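One contact in two related proteins. Structure 1 is citrate synthase from Thermotoga maritima, which probably catalyses the condensation of oxaloacetate with acetyl-CoA and water to citrate and CoA, a step of the tricarboxylic acid cycle: PDB 2P2W (chain A, 1.90 Å), residues Leu26-Ile31 and Tyr47-Gly52. Structure 2 is citrate synthase from Metallosphaera sedula: PDB 6ABY (chain B, 2.00 Å), residues Leu27-Tyr32 and Tyr48-Gly53. Both blocks share one frame: the second was fitted to the first on N, CA, C and O of the twelve residues, RMSD 0.20 Å. Numbering follows each deposited sequence.

Structure 1 (2P2W); sequences LYYRGI and YFLWYG.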
loop_
_atom_site.group_PDB
_atom_site.type_symbol
_atom_site.label_atom_id
_atom_site.label_comp_id
_atom_site.label_asym_id
_atom_site.label_seq_id
_atom_site.Cartn_x
_atom_site.Cartn_y
_atom_site.Cartn_z
ATOM N N LEU A 26 -1.237 17.909 -19.994
ATOM C CA LEU A 26 -1.063 16.503 -19.633
ATOM C C LEU A 26 -1.141 15.681 -20.908
ATOM O O LEU A 26 -2.029 15.892 -21.735
ATOM C CB LEU A 26 -2.163 16.059 -18.662
ATOM C CG LEU A 26 -2.153 14.586 -18.242
ATOM C CD1 LEU A 26 -0.872 14.277 -17.470
ATOM C CD2 LEU A 26 -3.380 14.298 -17.383
ATOM N N TYR A 27 -0.215 14.739 -21.061
ATOM C CA TYR A 27 -0.174 13.898 -22.251
ATOM C C TYR A 27 -0.019 12.424 -21.892
ATOM O O TYR A 27 0.696 12.085 -20.953
ATOM C CB TYR A 27 1.017 14.296 -23.134
ATOM C CG TYR A 27 1.125 15.775 -23.428
ATOM C CD1 TYR A 27 1.783 16.628 -22.545
ATOM C CD2 TYR A 27 0.568 16.321 -24.582
ATOM C CE1 TYR A 27 1.888 17.991 -22.801
ATOM C CE2 TYR A 27 0.667 17.686 -24.851
ATOM C CZ TYR A 27 1.329 18.512 -23.957
ATOM O OH TYR A 27 1.445 19.855 -24.223
ATOM N N TYR A 28 -0.698 11.558 -22.638
ATOM C CA TYR A 28 -0.579 10.116 -22.450
ATOM C C TYR A 28 0.250 9.663 -23.649
ATOM O O TYR A 28 -0.207 9.753 -24.792
ATOM C CB TYR A 28 -1.942 9.426 -22.506
ATOM C CG TYR A 28 -2.845 9.648 -21.309
ATOM C CD1 TYR A 28 -2.424 10.393 -20.201
ATOM C CD2 TYR A 28 -4.128 9.096 -21.283
ATOM C CE1 TYR A 28 -3.269 10.581 -19.092
ATOM C CE2 TYR A 28 -4.972 9.276 -20.192
ATOM C CZ TYR A 28 -4.538 10.017 -19.102
ATOM O OH TYR A 28 -5.387 10.197 -18.032
ATOM N N ARG A 29 1.463 9.189 -23.388
ATOM C CA ARG A 29 2.358 8.748 -24.452
ATOM C C ARG A 29 2.363 9.707 -25.649
ATOM O O ARG A 29 2.290 9.282 -26.806
ATOM C CB ARG A 29 1.994 7.326 -24.905
ATOM C CG ARG A 29 2.312 6.251 -23.859
ATOM C CD ARG A 29 2.020 4.849 -24.381
ATOM N NE ARG A 29 2.075 3.828 -23.334
ATOM C CZ ARG A 29 3.193 3.377 -22.772
ATOM N NH1 ARG A 29 4.373 3.853 -23.148
ATOM N NH2 ARG A 29 3.131 2.436 -21.836
ATOM N N GLY A 30 2.434 11.006 -25.361
ATOM C CA GLY A 30 2.491 12.006 -26.419
ATOM C C GLY A 30 1.198 12.663 -26.883
ATOM O O GLY A 30 1.235 13.711 -27.539
ATOM N N ILE A 31 0.059 12.067 -26.558
ATOM C CA ILE A 31 -1.225 12.622 -26.973
ATOM C C ILE A 31 -1.883 13.410 -25.842
ATOM O O ILE A 31 -1.959 12.937 -24.703
ATOM C CB ILE A 31 -2.193 11.503 -27.429
ATOM C CG1 ILE A 31 -1.568 10.708 -28.578
ATOM C CG2 ILE A 31 -3.523 12.106 -27.875
ATOM C CD1 ILE A 31 -2.467 9.603 -29.125
ATOM N N TYR A 47 -5.924 0.628 -23.849
ATOM C CA TYR A 47 -5.106 -0.156 -24.768
ATOM C C TYR A 47 -3.848 0.650 -25.078
ATOM O O TYR A 47 -2.730 0.134 -25.039
ATOM C CB TYR A 47 -5.873 -0.415 -26.065
ATOM C CG TYR A 47 -5.110 -1.243 -27.074
ATOM C CD1 TYR A 47 -4.103 -0.674 -27.859
ATOM C CD2 TYR A 47 -5.380 -2.597 -27.235
ATOM C CE1 TYR A 47 -3.387 -1.440 -28.781
ATOM C CE2 TYR A 47 -4.673 -3.370 -28.152
ATOM C CZ TYR A 47 -3.679 -2.785 -28.921
ATOM O OH TYR A 47 -2.991 -3.550 -29.832
ATOM N N PHE A 48 -4.051 1.927 -25.386
ATOM C CA PHE A 48 -2.956 2.830 -25.719
ATOM C C PHE A 48 -1.946 2.951 -24.579
ATOM O O PHE A 48 -0.737 2.944 -24.806
ATOM C CB PHE A 48 -3.524 4.206 -26.079
ATOM C CG PHE A 48 -2.484 5.212 -26.482
ATOM C CD1 PHE A 48 -1.471 4.868 -27.372
ATOM C CD2 PHE A 48 -2.535 6.513 -25.995
ATOM C CE1 PHE A 48 -0.520 5.808 -27.772
ATOM C CE2 PHE A 48 -1.592 7.461 -26.389
ATOM C CZ PHE A 48 -0.582 7.105 -27.280
ATOM N N LEU A 49 -2.442 3.055 -23.351
ATOM C CA LEU A 49 -1.556 3.172 -22.196
ATOM C C LEU A 49 -0.746 1.894 -21.948
ATOM O O LEU A 49 0.445 1.960 -21.656
ATOM C CB LEU A 49 -2.364 3.533 -20.944
ATOM C CG LEU A 49 -2.847 4.985 -20.886
ATOM C CD1 LEU A 49 -3.796 5.190 -19.709
ATOM C CD2 LEU A 49 -1.635 5.906 -20.766
ATOM N N TRP A 50 -1.391 0.736 -22.078
ATOM C CA TRP A 50 -0.718 -0.542 -21.851
ATOM C C TRP A 50 0.164 -1.035 -22.998
ATOM O O TRP A 50 1.234 -1.590 -22.760
ATOM C CB TRP A 50 -1.740 -1.646 -21.536
ATOM C CG TRP A 50 -2.254 -1.643 -20.126
ATOM C CD1 TRP A 50 -1.521 -1.476 -18.983
ATOM C CD2 TRP A 50 -3.605 -1.863 -19.706
ATOM N NE1 TRP A 50 -2.334 -1.580 -17.876
ATOM C CE2 TRP A 50 -3.618 -1.816 -18.291
ATOM C CE3 TRP A 50 -4.809 -2.096 -20.388
ATOM C CZ2 TRP A 50 -4.790 -1.994 -17.545
ATOM C CZ3 TRP A 50 -5.975 -2.274 -19.645
ATOM C CH2 TRP A 50 -5.954 -2.220 -18.236
ATOM N N TYR A 51 -0.284 -0.838 -24.234
ATOM C CA TYR A 51 0.468 -1.320 -25.392
ATOM C C TYR A 51 1.367 -0.321 -26.101
ATOM O O TYR A 51 2.230 -0.716 -26.884
ATOM C CB TYR A 51 -0.499 -1.956 -26.391
ATOM C CG TYR A 51 -1.102 -3.242 -25.873
ATOM C CD1 TYR A 51 -0.380 -4.438 -25.910
ATOM C CD2 TYR A 51 -2.377 -3.259 -25.309
ATOM C CE1 TYR A 51 -0.914 -5.616 -25.397
ATOM C CE2 TYR A 51 -2.918 -4.429 -24.793
ATOM C CZ TYR A 51 -2.181 -5.605 -24.840
ATOM O OH TYR A 51 -2.719 -6.765 -24.332
ATOM N N GLY A 52 1.171 0.966 -25.839
ATOM C CA GLY A 52 2.015 1.977 -26.459
ATOM C C GLY A 52 1.642 2.442 -27.856
ATOM O O GLY A 52 2.383 3.204 -28.475
#
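R29 and F48 meet where the type I' turn Y28-I31, joining antiparallel strands 25-28 and 31-32, packs on the C-terminal end of helix 42-51. R29 CB lies 3.5 Å from F48 CZ; the chain then runs extended from CG to NE, with CD 3.5 Å from CA of G52, the positive-phi glycine that ends the helix. In the guanidinium plane, NE (3.0 Å) and NH2 (2.7 Å) of R29 both bond L49 O of the last helical turn, tying the beta turn to the helix C-terminus. F48 extends CG opposite its backbone N (chi1 -178°), which carries the ring to the turn: CE2 lies 3.1 Å from Y28 O and 3.6 Å from I31 CD1. L49 CD2 touches Y28 CB at 3.9 Å; the Y28 side chain, whose hydroxyl is hydrogen-bonded to I171 O, lies about 8 Å from a bound citrate.

Comparison
The side-on grip of the arginine on the helix end is kept: R29(A) NE and NH2 bond L49(A) O just as R30(B) NE and NH2 bond L50(B) O. Y28(A), R29(A) and L49(A) keep their places, as do their counterparts Y29(B), R30(B) and L50(B), and the CA atoms coincide within the error.

The apolar packing between turn and helix is built from other side chains. CD2 of F48(A) and CD2 of L49(B) are 0.6 Å apart after superposition, and CD1 of F48(A) and CD1 of L49(B) are 0.7 Å apart. Through these atoms both buried residues touch the arginine, R29(A) or R30(B), the carbonyl oxygen of Y28(A) or Y29(B), and the glycine, G52(A) or G53(B). The outer ring atoms CE2 and CZ of F48(A) have no counterpart in L49(B). At the facing position, CG1 of I31(A) and CG of Y32(B) are 0.3 Å apart, but CD2, CE1, CE2, CZ and OH of Y32(B) have no match in I31(A), whereas CG2 of I31(A) has none in Y32(B). The two exchanged positions touch in both structures; the ring is carried by F48(A) on the helix side in one and by Y32(B) on the turn side in the other.

Structure 2 (6ABY); sequences LYYRGY and YLLWYG.
R30 CB packs on L49 CD1 at 4.0 Å. The chain then runs extended from CG to NE, with CD 3.5 Å from CA of G53, the positive-phi glycine that ends the helix. In the guanidinium plane, NE (3.2 Å) and NH2 (2.7 Å) of R30 both bond L50 O of the last helical turn, tying the beta turn Y29-Y32 to the helix C-terminus. L49 points CG away from its own backbone N (chi1 170°), and its branches thereby reach the turn: CD2 lies 3.9 Å from Y29 O and 3.8 Å from Y32 CD2, while CD1 meets CE2 of the same tyrosine ring. L50 CD2 touches Y29 CB at 4.0 Å; the Y29 side chain, whose hydroxyl is hydrogen-bonded to M174 O, lies about 8 Å from the bound oxaloacetate.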
loop_
_atom_site.group_PDB
_atom_site.type_symbol
_atom_site.label_atom_id
_atom_site.label_comp_id
_atom_site.label_asym_id
_atom_site.label_seq_id
_atom_site.Cartn_x
_atom_site.Cartn_y
_atom_site.Cartn_z
ATOM N N LEU B 27 -1.284 17.945 -20.130
ATOM C CA LEU B 27 -1.112 16.548 -19.701
ATOM C C LEU B 27 -1.118 15.716 -20.965
ATOM O O LEU B 27 -2.008 15.951 -21.778
ATOM C CB LEU B 27 -2.259 16.175 -18.756
ATOM C CG LEU B 27 -2.344 14.685 -18.404
ATOM C CD1 LEU B 27 -1.118 14.240 -17.596
ATOM C CD2 LEU B 27 -3.629 14.409 -17.643
ATOM N N TYR B 28 -0.196 14.760 -21.086
ATOM C CA TYR B 28 -0.084 13.882 -22.267
ATOM C C TYR B 28 -0.009 12.426 -21.794
ATOM O O TYR B 28 0.774 12.154 -20.858
ATOM C CB TYR B 28 1.143 14.268 -23.099
ATOM C CG TYR B 28 1.149 15.703 -23.555
ATOM C CD1 TYR B 28 0.615 16.055 -24.789
ATOM C CD2 TYR B 28 1.663 16.705 -22.754
ATOM C CE1 TYR B 28 0.577 17.378 -25.200
ATOM C CE2 TYR B 28 1.631 18.037 -23.150
ATOM C CZ TYR B 28 1.109 18.365 -24.387
ATOM O OH TYR B 28 1.069 19.665 -24.785
ATOM N N TYR B 29 -0.743 11.544 -22.471
ATOM C CA TYR B 29 -0.626 10.076 -22.395
ATOM C C TYR B 29 0.064 9.618 -23.675
ATOM O O TYR B 29 -0.534 9.760 -24.759
ATOM C CB TYR B 29 -1.971 9.368 -22.248
ATOM C CG TYR B 29 -2.781 9.652 -21.008
ATOM C CD1 TYR B 29 -2.215 10.097 -19.827
ATOM C CD2 TYR B 29 -4.118 9.317 -20.974
ATOM C CE1 TYR B 29 -2.987 10.287 -18.683
ATOM C CE2 TYR B 29 -4.908 9.518 -19.850
ATOM C CZ TYR B 29 -4.339 10.013 -18.693
ATOM O OH TYR B 29 -5.114 10.212 -17.578
ATOM N N ARG B 30 1.285 9.107 -23.527
ATOM C CA ARG B 30 2.151 8.609 -24.623
ATOM C C ARG B 30 2.248 9.643 -25.754
ATOM O O ARG B 30 2.241 9.260 -26.925
ATOM C CB ARG B 30 1.628 7.241 -25.026
ATOM C CG ARG B 30 1.949 6.222 -23.943
ATOM C CD ARG B 30 2.105 4.853 -24.480
ATOM N NE ARG B 30 2.127 3.843 -23.430
ATOM C CZ ARG B 30 3.223 3.406 -22.809
ATOM N NH1 ARG B 30 4.423 3.889 -23.101
ATOM N NH2 ARG B 30 3.114 2.426 -21.940
ATOM N N GLY B 31 2.284 10.911 -25.398
ATOM C CA GLY B 31 2.484 12.023 -26.330
ATOM C C GLY B 31 1.183 12.625 -26.843
ATOM O O GLY B 31 1.306 13.707 -27.494
ATOM N N TYR B 32 0.009 12.023 -26.554
ATOM C CA TYR B 32 -1.310 12.529 -27.024
ATOM C C TYR B 32 -1.895 13.433 -25.936
ATOM O O TYR B 32 -1.904 13.079 -24.732
ATOM C CB TYR B 32 -2.255 11.394 -27.436
ATOM C CG TYR B 32 -1.764 10.513 -28.554
ATOM C CD1 TYR B 32 -1.879 10.894 -29.885
ATOM C CD2 TYR B 32 -1.128 9.314 -28.278
ATOM C CE1 TYR B 32 -1.390 10.099 -30.903
ATOM C CE2 TYR B 32 -0.638 8.506 -29.286
ATOM C CZ TYR B 32 -0.768 8.896 -30.609
ATOM O OH TYR B 32 -0.266 8.082 -31.596
ATOM N N TYR B 48 -5.878 0.832 -23.967
ATOM C CA TYR B 48 -5.058 0.116 -24.977
ATOM C C TYR B 48 -3.765 0.887 -25.199
ATOM O O TYR B 48 -2.674 0.260 -25.259
ATOM C CB TYR B 48 -5.821 -0.095 -26.284
ATOM C CG TYR B 48 -5.073 -0.935 -27.282
ATOM C CD1 TYR B 48 -4.040 -0.376 -27.993
ATOM C CD2 TYR B 48 -5.428 -2.252 -27.533
ATOM C CE1 TYR B 48 -3.324 -1.117 -28.915
ATOM C CE2 TYR B 48 -4.719 -3.023 -28.446
ATOM C CZ TYR B 48 -3.665 -2.440 -29.131
ATOM O OH TYR B 48 -2.950 -3.121 -30.065
ATOM N N LEU B 49 -3.879 2.202 -25.340
ATOM C CA LEU B 49 -2.705 3.067 -25.607
ATOM C C LEU B 49 -1.714 3.000 -24.409
ATOM O O LEU B 49 -0.481 2.852 -24.616
ATOM C CB LEU B 49 -3.240 4.479 -25.817
ATOM C CG LEU B 49 -2.205 5.586 -25.867
ATOM C CD1 LEU B 49 -1.268 5.417 -27.055
ATOM C CD2 LEU B 49 -2.886 6.933 -25.915
ATOM N N LEU B 50 -2.235 3.079 -23.188
ATOM C CA LEU B 50 -1.388 3.088 -21.973
ATOM C C LEU B 50 -0.684 1.744 -21.836
ATOM O O LEU B 50 0.533 1.768 -21.549
ATOM C CB LEU B 50 -2.267 3.420 -20.766
ATOM C CG LEU B 50 -2.662 4.887 -20.666
ATOM C CD1 LEU B 50 -3.543 5.133 -19.454
ATOM C CD2 LEU B 50 -1.420 5.769 -20.591
ATOM N N TRP B 51 -1.378 0.619 -22.028
ATOM C CA TRP B 51 -0.759 -0.716 -21.876
ATOM C C TRP B 51 0.129 -1.061 -23.074
ATOM O O TRP B 51 1.211 -1.589 -22.833
ATOM C CB TRP B 51 -1.786 -1.817 -21.646
ATOM C CG TRP B 51 -2.324 -1.804 -20.257
ATOM C CD1 TRP B 51 -1.629 -1.516 -19.118
ATOM C CD2 TRP B 51 -3.663 -2.123 -19.847
ATOM N NE1 TRP B 51 -2.450 -1.616 -18.035
ATOM C CE2 TRP B 51 -3.701 -1.978 -18.435
ATOM C CE3 TRP B 51 -4.826 -2.498 -20.524
ATOM C CZ2 TRP B 51 -4.841 -2.251 -17.685
ATOM C CZ3 TRP B 51 -5.976 -2.703 -19.784
ATOM C CH2 TRP B 51 -5.974 -2.590 -18.389
ATOM N N TYR B 52 -0.311 -0.845 -24.318
ATOM C CA TYR B 52 0.411 -1.444 -25.481
ATOM C C TYR B 52 1.270 -0.409 -26.188
ATOM O O TYR B 52 1.986 -0.803 -27.093
ATOM C CB TYR B 52 -0.543 -2.118 -26.450
ATOM C CG TYR B 52 -1.242 -3.314 -25.878
ATOM C CD1 TYR B 52 -0.562 -4.488 -25.599
ATOM C CD2 TYR B 52 -2.590 -3.244 -25.597
ATOM C CE1 TYR B 52 -1.227 -5.579 -25.058
ATOM C CE2 TYR B 52 -3.253 -4.305 -25.028
ATOM C CZ TYR B 52 -2.582 -5.482 -24.793
ATOM O OH TYR B 52 -3.316 -6.477 -24.251
ATOM N N GLY B 53 1.184 0.860 -25.798
ATOM C CA GLY B 53 2.048 1.929 -26.312
ATOM C C GLY B 53 1.625 2.502 -27.663
ATOM O O GLY B 53 2.401 3.257 -28.229
#